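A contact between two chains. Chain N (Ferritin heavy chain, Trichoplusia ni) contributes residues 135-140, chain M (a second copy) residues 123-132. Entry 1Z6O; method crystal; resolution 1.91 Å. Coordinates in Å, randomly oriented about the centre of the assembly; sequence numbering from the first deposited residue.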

# COMPACT_ATOMS: atom_id res chain seq x y z
N GLU N 135 43.10 21.67 47.07
CA GLU N 135 43.55 22.48 45.93
C GLU N 135 42.61 22.49 44.73
O GLU N 135 42.69 23.39 43.90
CB GLU N 135 44.91 21.99 45.45
CG GLU N 135 46.01 22.05 46.49
CD GLU N 135 47.29 21.40 46.00
OE1 GLU N 135 47.27 20.18 45.72
OE2 GLU N 135 48.31 22.11 45.89
N PHE N 136 41.71 21.51 44.62
CA PHE N 136 40.85 21.45 43.44
C PHE N 136 39.65 20.54 43.67
O PHE N 136 39.81 19.34 43.86
CB PHE N 136 41.68 20.90 42.26
CG PHE N 136 41.00 20.99 40.92
CD1 PHE N 136 41.07 22.16 40.16
CD2 PHE N 136 40.31 19.90 40.40
CE1 PHE N 136 40.47 22.24 38.89
CE2 PHE N 136 39.70 19.96 39.13
CZ PHE N 136 39.78 21.13 38.37
N ASN N 137 38.46 21.13 43.69
CA ASN N 137 37.22 20.37 43.86
C ASN N 137 36.82 20.01 42.42
O ASN N 137 36.48 20.89 41.63
CB ASN N 137 36.15 21.27 44.49
CG ASN N 137 34.83 20.55 44.71
OD1 ASN N 137 34.49 19.60 44.00
ND2 ASN N 137 34.06 21.02 45.70
N ASP N 138 36.88 18.73 42.06
CA ASP N 138 36.55 18.36 40.68
C ASP N 138 35.04 18.20 40.52
O ASP N 138 34.51 17.08 40.49
CB ASP N 138 37.26 17.07 40.30
CG ASP N 138 37.50 16.98 38.80
OD1 ASP N 138 36.54 17.23 38.03
OD2 ASP N 138 38.64 16.67 38.41
N TYR N 139 34.34 19.33 40.40
CA TYR N 139 32.88 19.31 40.31
C TYR N 139 32.30 18.35 39.28
O TYR N 139 31.37 17.61 39.57
CB TYR N 139 32.35 20.72 40.00
CG TYR N 139 32.75 21.76 41.02
CD1 TYR N 139 33.65 22.78 40.68
CD2 TYR N 139 32.22 21.75 42.31
CE1 TYR N 139 34.01 23.76 41.61
CE2 TYR N 139 32.58 22.73 43.25
CZ TYR N 139 33.47 23.72 42.88
OH TYR N 139 33.81 24.71 43.79
N HIS N 140 32.84 18.40 38.07
CA HIS N 140 32.30 17.58 37.01
C HIS N 140 32.45 16.08 37.22
O HIS N 140 31.50 15.32 37.01
CB HIS N 140 32.90 17.98 35.66
CG HIS N 140 32.27 17.27 34.51
ND1 HIS N 140 32.85 16.16 33.91
CD2 HIS N 140 31.09 17.47 33.87
CE1 HIS N 140 32.05 15.71 32.96
NE2 HIS N 140 30.97 16.48 32.92
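Chain M 123-132: IRNVIKACED

A helix can hold a neighbouring loop without any pairing of backbones, provided that a few long side chains bridge the gap, and this contact between two ferritin heavy chains is a compact example. Chain M contributes a helix, which begins before I123(M), with successive i to i+4 hydrogen bonds from I127(M) N to I123(M) O at 2.9 Å through D132(M) N to K128(M) O at 2.8 Å. Chain N presents an extended segment at F136(N) and N137(N), which gives way to a helix starting at Y139(N); D138(N) occupies the N-cap position, its CA-to-CB bond pointing away from chain M. The nearest CA atoms, those of Y139(N) and R124(M), are 7.8 Å apart, which leaves room for side chains between the backbones. The chain N segment runs across the chain M helix rather than alongside it.

The main polar link comes from R124(M). Its CA-to-CB bond points sideways, but the chain extends until the guanidinium meets the loop, where NH1 and NH2 both donate to the backbone O of N137(N), at 2.7 and 3.0 Å. Because this oxygen lies near the guanidinium plane, both faces of the group remain free for aromatic neighbours. On one, the ring of F136(N) stacks almost parallel, with centres 3.7 Å apart and planes at 13°, an arrangement that also brings the cation over the aromatic face. Over the opposite face lies CE1 of Y139(N). The arginine is thus held edge-on by a carbonyl and flanked by two aromatic residues.

Y139(N) supplies the complementary half of the fit. Pointing toward chain M, its side chain enters a hole formed by R124(M), I127(M), K128(M) and E131(M), residues brought together on one side of the helix by its periodicity. The methyl CG2 of I127(M) sits over one ring face in a CH-pi contact, 3.5 Å from the centroid of the Y139(N) ring, while K128(M) and E131(M) approach the ring edge. At the tip, Y139(N) OH lies 3.1 Å from K128(M) CG.

Water completes the contact where direct polar pairing stops. N137(N) ND2 is 4.2 Å from E131(M) OE1, too far for a direct hydrogen bond, and one water spans the gap, 2.9 Å from N137(N) ND2 and 2.7 Å from E131(M) OE1. A second water joins Y139(N) OH, at 2.8 Å, to E131(M) OE1 and D132(M) OD2, at 2.7 and 2.8 Å.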

# COMPACT_ATOMS: atom_id res chain seq x y z
N ILE M 123 33.58 29.21 34.85
CA ILE M 123 32.36 28.54 35.32
C ILE M 123 32.62 27.90 36.69
O ILE M 123 31.76 27.94 37.57
CB ILE M 123 31.89 27.46 34.30
CG1 ILE M 123 31.36 28.15 33.03
CG2 ILE M 123 30.78 26.57 34.91
CD1 ILE M 123 31.25 27.24 31.83
N ARG M 124 33.79 27.30 36.87
CA ARG M 124 34.12 26.70 38.17
C ARG M 124 34.13 27.79 39.24
O ARG M 124 33.75 27.55 40.39
CB ARG M 124 35.47 25.95 38.10
CG ARG M 124 35.41 24.61 37.30
CD ARG M 124 36.82 24.01 37.11
NE ARG M 124 37.50 24.03 38.39
CZ ARG M 124 37.34 23.13 39.35
NH1 ARG M 124 36.53 22.09 39.17
NH2 ARG M 124 37.89 23.34 40.54
N ASN M 125 34.55 29.01 38.88
CA ASN M 125 34.53 30.11 39.85
C ASN M 125 33.10 30.58 40.14
O ASN M 125 32.82 31.04 41.24
CB ASN M 125 35.40 31.27 39.37
CG ASN M 125 36.87 31.00 39.59
OD1 ASN M 125 37.25 30.38 40.59
ND2 ASN M 125 37.71 31.45 38.67
N VAL M 126 32.20 30.48 39.16
CA VAL M 126 30.80 30.85 39.42
C VAL M 126 30.24 29.80 40.39
O VAL M 126 29.52 30.12 41.35
CB VAL M 126 29.94 30.82 38.12
CG1 VAL M 126 28.47 31.16 38.46
CG2 VAL M 126 30.49 31.84 37.10
N ILE M 127 30.57 28.54 40.14
CA ILE M 127 30.11 27.46 41.01
C ILE M 127 30.59 27.71 42.46
O ILE M 127 29.81 27.60 43.41
CB ILE M 127 30.64 26.09 40.50
CG1 ILE M 127 29.83 25.67 39.26
CG2 ILE M 127 30.54 25.03 41.60
CD1 ILE M 127 30.46 24.50 38.49
N LYS M 128 31.86 28.07 42.62
CA LYS M 128 32.40 28.34 43.96
C LYS M 128 31.64 29.48 44.63
O LYS M 128 31.27 29.39 45.80
CB LYS M 128 33.88 28.73 43.90
CG LYS M 128 34.81 27.67 43.41
CD LYS M 128 36.26 28.11 43.59
CE LYS M 128 37.23 27.18 42.86
NZ LYS M 128 37.14 27.32 41.38
N ALA M 129 31.42 30.58 43.90
CA ALA M 129 30.70 31.71 44.47
C ALA M 129 29.28 31.34 44.88
O ALA M 129 28.80 31.75 45.94
CB ALA M 129 30.66 32.87 43.46
N CYS M 130 28.61 30.55 44.05
CA CYS M 130 27.23 30.16 44.31
C CYS M 130 27.09 29.11 45.39
O CYS M 130 26.08 29.06 46.10
CB CYS M 130 26.57 29.67 43.01
SG CYS M 130 26.44 31.01 41.77
N GLU M 131 28.09 28.25 45.53
CA GLU M 131 28.04 27.20 46.53
C GLU M 131 28.55 27.64 47.89
O GLU M 131 27.98 27.28 48.92
CB GLU M 131 28.88 25.99 46.09
CG GLU M 131 28.92 24.87 47.12
CD GLU M 131 29.44 23.55 46.55
OE1 GLU M 131 30.67 23.32 46.60
OE2 GLU M 131 28.61 22.75 46.04
N ASP M 132 29.60 28.44 47.90
CA ASP M 132 30.22 28.83 49.17
C ASP M 132 29.79 30.10 49.86
O ASP M 132 30.39 30.49 50.85
CB ASP M 132 31.74 28.81 49.01
CG ASP M 132 32.26 27.42 48.65
OD1 ASP M 132 31.74 26.42 49.21
OD2 ASP M 132 33.20 27.32 47.84
O HOH W 1 31.26 20.65 46.33
O HOH W 2 32.73 24.98 46.31